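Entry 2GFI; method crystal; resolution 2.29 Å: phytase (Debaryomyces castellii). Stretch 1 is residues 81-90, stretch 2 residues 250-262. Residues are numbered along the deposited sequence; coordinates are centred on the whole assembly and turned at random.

Stretch 1 (81-90) KKYKAVYEKL
Stretch 2, residues 250-262: DDVSNLFGYCAYE

When two helices cross steeply, a large side chain can come close only where the opposing backbone leaves room for it, and this phytase offers a clear example. Residues 81–90 and 250–262 are both helical, each part of a longer helix, with phi/psi mostly near -62/-43. Their axes approach to 9.7 Å, and the N-to-C directions differ by 114° (signed crossing angle -114°). The register is set by two close CA pairs, Tyr83 CA to Tyr258 CA at 6.0 Å and Val86 CA to Asp251 CA at 5.9 Å; 612 Å² is buried in all.

The central knob is Tyr83. Its CA-to-CB bond points toward the second helix, and with chi1 m (-54°) and chi2 -30° the ring enters a hole formed by Asn254, Gly257, Tyr258 and Tyr261. Glycine makes this depth possible: Tyr83 OH lies 3.2 Å from Gly257 CA, and an ideal CB there would fall 2.0 Å from that same Tyr83 OH, a clash. Tyr83 CE1 approaches Asn254 O at 3.2 Å, while that carbonyl accepts the helical bond from Tyr258 N (2.9 Å). Around Asn254 the helix departs from regular values, with phi/psi -74/-16, and -77/-21 at Leu255, whose N bonds Val252 O at 2.9 Å.

Two further tyrosines complete the setting. Tyr258 leaves its backbone sideways, with chi1 t and chi2 121°, bringing CD1 to 3.4 Å from Tyr83 CB and its OH to 3.4 Å from Tyr87 CD1; Tyr87 is itself t, with chi2 87°. Tyr261 (m, chi2 -76°) points toward the first helix and places CD2 3.7 Å from Tyr83 CE2. The Tyr83 ring is inclined by 59° to Tyr258 and 31° to Tyr261, with centroids 5.8 and 6.0 Å away, respectively.

One turn beyond Tyr83, Val86 (t) packs its CG1 3.6 Å from Leu255 CD2. Leu255 starts away from the partner, but its m,t conformation brings its end back. Val86 CG2 also lies 3.8 Å from Asp251 OD1, so the carboxylate borders an apolar patch. Its charge is answered by Lys89: chi angles m, t, p, t carry NZ to 2.6 Å from Asp251 OD2, a hydrogen-bonded salt bridge, with Asp251 at chi1 m and chi2 -21°.

Near Lys82, water mediates. Lys82 (m, t, t, m) donates from NZ to a water at 3.2 Å, and this water donates to Asp250 OD1 (2.9 Å) and Asn254 OD1 (3.0 Å), linking the helices through polar groups that do not bond directly.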

# COMPACT_ATOMS: atom_id res chain seq x y z
N LYS A 81 -10.36 16.74 -30.73
CA LYS A 81 -11.54 17.06 -31.53
C LYS A 81 -12.42 15.85 -31.77
O LYS A 81 -13.66 15.98 -31.80
CB LYS A 81 -11.19 17.79 -32.82
CG LYS A 81 -10.75 19.20 -32.51
CD LYS A 81 -10.65 20.13 -33.72
CE LYS A 81 -10.48 21.55 -33.23
NZ LYS A 81 -10.50 22.52 -34.35
N LYS A 82 -11.78 14.68 -31.91
CA LYS A 82 -12.53 13.44 -31.96
C LYS A 82 -13.27 13.19 -30.66
O LYS A 82 -14.42 12.73 -30.68
CB LYS A 82 -11.63 12.23 -32.30
CG LYS A 82 -11.22 12.20 -33.76
CD LYS A 82 -9.98 11.31 -33.94
CE LYS A 82 -9.58 11.17 -35.39
NZ LYS A 82 -10.75 10.74 -36.22
N TYR A 83 -12.62 13.47 -29.53
CA TYR A 83 -13.25 13.28 -28.21
C TYR A 83 -14.44 14.23 -28.07
O TYR A 83 -15.50 13.86 -27.56
CB TYR A 83 -12.27 13.44 -27.02
CG TYR A 83 -11.03 12.57 -27.08
CD1 TYR A 83 -11.05 11.32 -27.71
CD2 TYR A 83 -9.82 12.99 -26.49
CE1 TYR A 83 -9.91 10.52 -27.76
CE2 TYR A 83 -8.67 12.19 -26.55
CZ TYR A 83 -8.74 10.96 -27.18
OH TYR A 83 -7.61 10.16 -27.27
N LYS A 84 -14.26 15.46 -28.53
CA LYS A 84 -15.33 16.47 -28.48
C LYS A 84 -16.55 16.02 -29.33
O LYS A 84 -17.70 16.10 -28.86
CB LYS A 84 -14.79 17.83 -28.91
CG LYS A 84 -15.79 18.98 -28.73
CD LYS A 84 -16.58 18.79 -27.47
CE LYS A 84 -17.22 20.10 -26.97
NZ LYS A 84 -18.19 20.68 -27.91
N ALA A 85 -16.29 15.56 -30.55
CA ALA A 85 -17.31 14.93 -31.40
C ALA A 85 -18.06 13.75 -30.74
O ALA A 85 -19.29 13.65 -30.83
CB ALA A 85 -16.72 14.54 -32.78
N VAL A 86 -17.34 12.85 -30.07
CA VAL A 86 -18.00 11.76 -29.36
C VAL A 86 -18.81 12.32 -28.22
O VAL A 86 -19.95 11.91 -28.01
CB VAL A 86 -17.03 10.65 -28.85
CG1 VAL A 86 -17.84 9.47 -28.24
CG2 VAL A 86 -16.21 10.09 -30.01
N TYR A 87 -18.24 13.25 -27.46
CA TYR A 87 -18.95 13.85 -26.35
C TYR A 87 -20.29 14.44 -26.83
O TYR A 87 -21.31 14.29 -26.16
CB TYR A 87 -18.09 14.96 -25.72
CG TYR A 87 -18.82 15.79 -24.67
CD1 TYR A 87 -18.86 15.39 -23.32
CD2 TYR A 87 -19.45 17.00 -25.03
CE1 TYR A 87 -19.53 16.18 -22.35
CE2 TYR A 87 -20.09 17.78 -24.10
CZ TYR A 87 -20.14 17.36 -22.76
OH TYR A 87 -20.79 18.15 -21.87
N GLU A 88 -20.26 15.13 -27.99
CA GLU A 88 -21.41 15.79 -28.56
C GLU A 88 -22.44 14.77 -29.06
O GLU A 88 -23.63 14.97 -28.83
CB GLU A 88 -20.99 16.77 -29.67
CG GLU A 88 -20.42 18.11 -29.17
CD GLU A 88 -21.28 18.81 -28.10
OE1 GLU A 88 -22.52 18.64 -28.06
OE2 GLU A 88 -20.71 19.57 -27.27
N LYS A 89 -21.99 13.68 -29.72
CA LYS A 89 -22.87 12.56 -30.05
C LYS A 89 -23.56 12.02 -28.80
O LYS A 89 -24.76 11.81 -28.81
CB LYS A 89 -22.13 11.43 -30.78
CG LYS A 89 -21.86 11.75 -32.23
CD LYS A 89 -20.99 10.73 -32.96
CE LYS A 89 -21.81 9.51 -33.40
NZ LYS A 89 -21.04 8.70 -34.39
N LEU A 90 -22.80 11.85 -27.70
CA LEU A 90 -23.39 11.34 -26.47
C LEU A 90 -24.37 12.32 -25.89
O LEU A 90 -25.47 11.94 -25.51
CB LEU A 90 -22.32 10.99 -25.42
CG LEU A 90 -21.38 9.86 -25.81
CD1 LEU A 90 -20.25 9.79 -24.85
CD2 LEU A 90 -22.12 8.54 -25.88
N ASP A 250 -15.96 2.96 -33.71
CA ASP A 250 -14.97 4.03 -33.79
C ASP A 250 -15.05 5.00 -32.62
O ASP A 250 -14.02 5.38 -32.09
CB ASP A 250 -15.14 4.85 -35.09
CG ASP A 250 -14.06 5.97 -35.27
OD1 ASP A 250 -12.84 5.58 -35.22
OD2 ASP A 250 -14.31 7.23 -35.48
N ASP A 251 -16.25 5.44 -32.29
CA ASP A 251 -16.50 6.28 -31.12
C ASP A 251 -16.05 5.62 -29.83
O ASP A 251 -15.31 6.22 -29.06
CB ASP A 251 -17.99 6.63 -31.04
CG ASP A 251 -18.46 7.47 -32.23
OD1 ASP A 251 -17.59 8.11 -32.89
OD2 ASP A 251 -19.65 7.54 -32.59
N VAL A 252 -16.50 4.39 -29.62
CA VAL A 252 -16.17 3.57 -28.48
C VAL A 252 -14.65 3.41 -28.40
O VAL A 252 -14.07 3.59 -27.35
CB VAL A 252 -16.87 2.19 -28.55
CG1 VAL A 252 -16.44 1.30 -27.37
CG2 VAL A 252 -18.40 2.35 -28.58
N SER A 253 -14.01 3.13 -29.51
CA SER A 253 -12.57 3.02 -29.54
C SER A 253 -11.87 4.30 -29.05
O SER A 253 -10.86 4.23 -28.38
CB SER A 253 -12.13 2.72 -30.94
OG SER A 253 -10.74 2.49 -30.93
N ASN A 254 -12.44 5.45 -29.38
CA ASN A 254 -11.95 6.75 -28.95
C ASN A 254 -12.22 7.05 -27.49
O ASN A 254 -11.60 7.91 -26.87
CB ASN A 254 -12.56 7.83 -29.85
CG ASN A 254 -11.88 7.89 -31.19
OD1 ASN A 254 -12.50 8.18 -32.22
ND2 ASN A 254 -10.60 7.59 -31.19
N LEU A 255 -13.12 6.31 -26.90
CA LEU A 255 -13.47 6.58 -25.53
C LEU A 255 -12.38 6.06 -24.60
O LEU A 255 -12.26 6.51 -23.46
CB LEU A 255 -14.85 6.01 -25.21
CG LEU A 255 -16.05 6.70 -25.83
CD1 LEU A 255 -17.38 6.00 -25.35
CD2 LEU A 255 -16.01 8.16 -25.44
N PHE A 256 -11.58 5.11 -25.10
CA PHE A 256 -10.35 4.70 -24.37
C PHE A 256 -9.38 5.83 -24.22
O PHE A 256 -8.93 6.08 -23.10
CB PHE A 256 -9.64 3.51 -25.01
CG PHE A 256 -10.37 2.24 -24.88
CD1 PHE A 256 -10.29 1.49 -23.71
CD2 PHE A 256 -11.18 1.79 -25.93
CE1 PHE A 256 -10.99 0.28 -23.60
CE2 PHE A 256 -11.87 0.61 -25.84
CZ PHE A 256 -11.78 -0.16 -24.67
N GLY A 257 -9.06 6.51 -25.32
CA GLY A 257 -8.20 7.71 -25.24
C GLY A 257 -8.87 8.81 -24.41
O GLY A 257 -8.23 9.52 -23.62
N TYR A 258 -10.17 8.96 -24.57
CA TYR A 258 -10.91 9.95 -23.82
C TYR A 258 -10.70 9.68 -22.32
O TYR A 258 -10.38 10.59 -21.56
CB TYR A 258 -12.39 9.81 -24.23
CG TYR A 258 -13.31 10.91 -23.76
CD1 TYR A 258 -14.05 11.68 -24.69
CD2 TYR A 258 -13.49 11.17 -22.39
CE1 TYR A 258 -14.92 12.67 -24.27
CE2 TYR A 258 -14.35 12.15 -21.97
CZ TYR A 258 -15.07 12.90 -22.91
OH TYR A 258 -15.91 13.90 -22.46
N CYS A 259 -10.90 8.43 -21.91
CA CYS A 259 -10.60 7.97 -20.56
C CYS A 259 -9.16 8.37 -20.14
O CYS A 259 -8.95 9.02 -19.11
CB CYS A 259 -10.80 6.44 -20.49
SG CYS A 259 -9.84 5.57 -19.24
N ALA A 260 -8.18 7.99 -20.97
CA ALA A 260 -6.77 8.26 -20.68
C ALA A 260 -6.54 9.74 -20.52
O ALA A 260 -5.93 10.16 -19.55
CB ALA A 260 -5.89 7.67 -21.74
N TYR A 261 -7.05 10.53 -21.46
CA TYR A 261 -6.94 11.98 -21.37
C TYR A 261 -7.71 12.66 -20.29
O TYR A 261 -7.20 13.58 -19.70
CB TYR A 261 -7.10 12.64 -22.75
CG TYR A 261 -5.86 12.33 -23.51
CD1 TYR A 261 -4.69 13.00 -23.21
CD2 TYR A 261 -5.83 11.28 -24.41
CE1 TYR A 261 -3.52 12.68 -23.84
CE2 TYR A 261 -4.65 10.96 -25.07
CZ TYR A 261 -3.50 11.67 -24.77
OH TYR A 261 -2.32 11.37 -25.38
N GLU A 262 -8.94 12.23 -20.00
CA GLU A 262 -9.68 12.84 -18.90
C GLU A 262 -9.01 12.53 -17.55
O GLU A 262 -9.00 13.38 -16.62
CB GLU A 262 -11.11 12.31 -18.88
CG GLU A 262 -11.98 13.07 -17.89
CD GLU A 262 -13.45 12.77 -18.08
OE1 GLU A 262 -13.81 11.57 -18.16
OE2 GLU A 262 -14.24 13.72 -18.16
O HOH W 1 -11.05 7.88 -34.81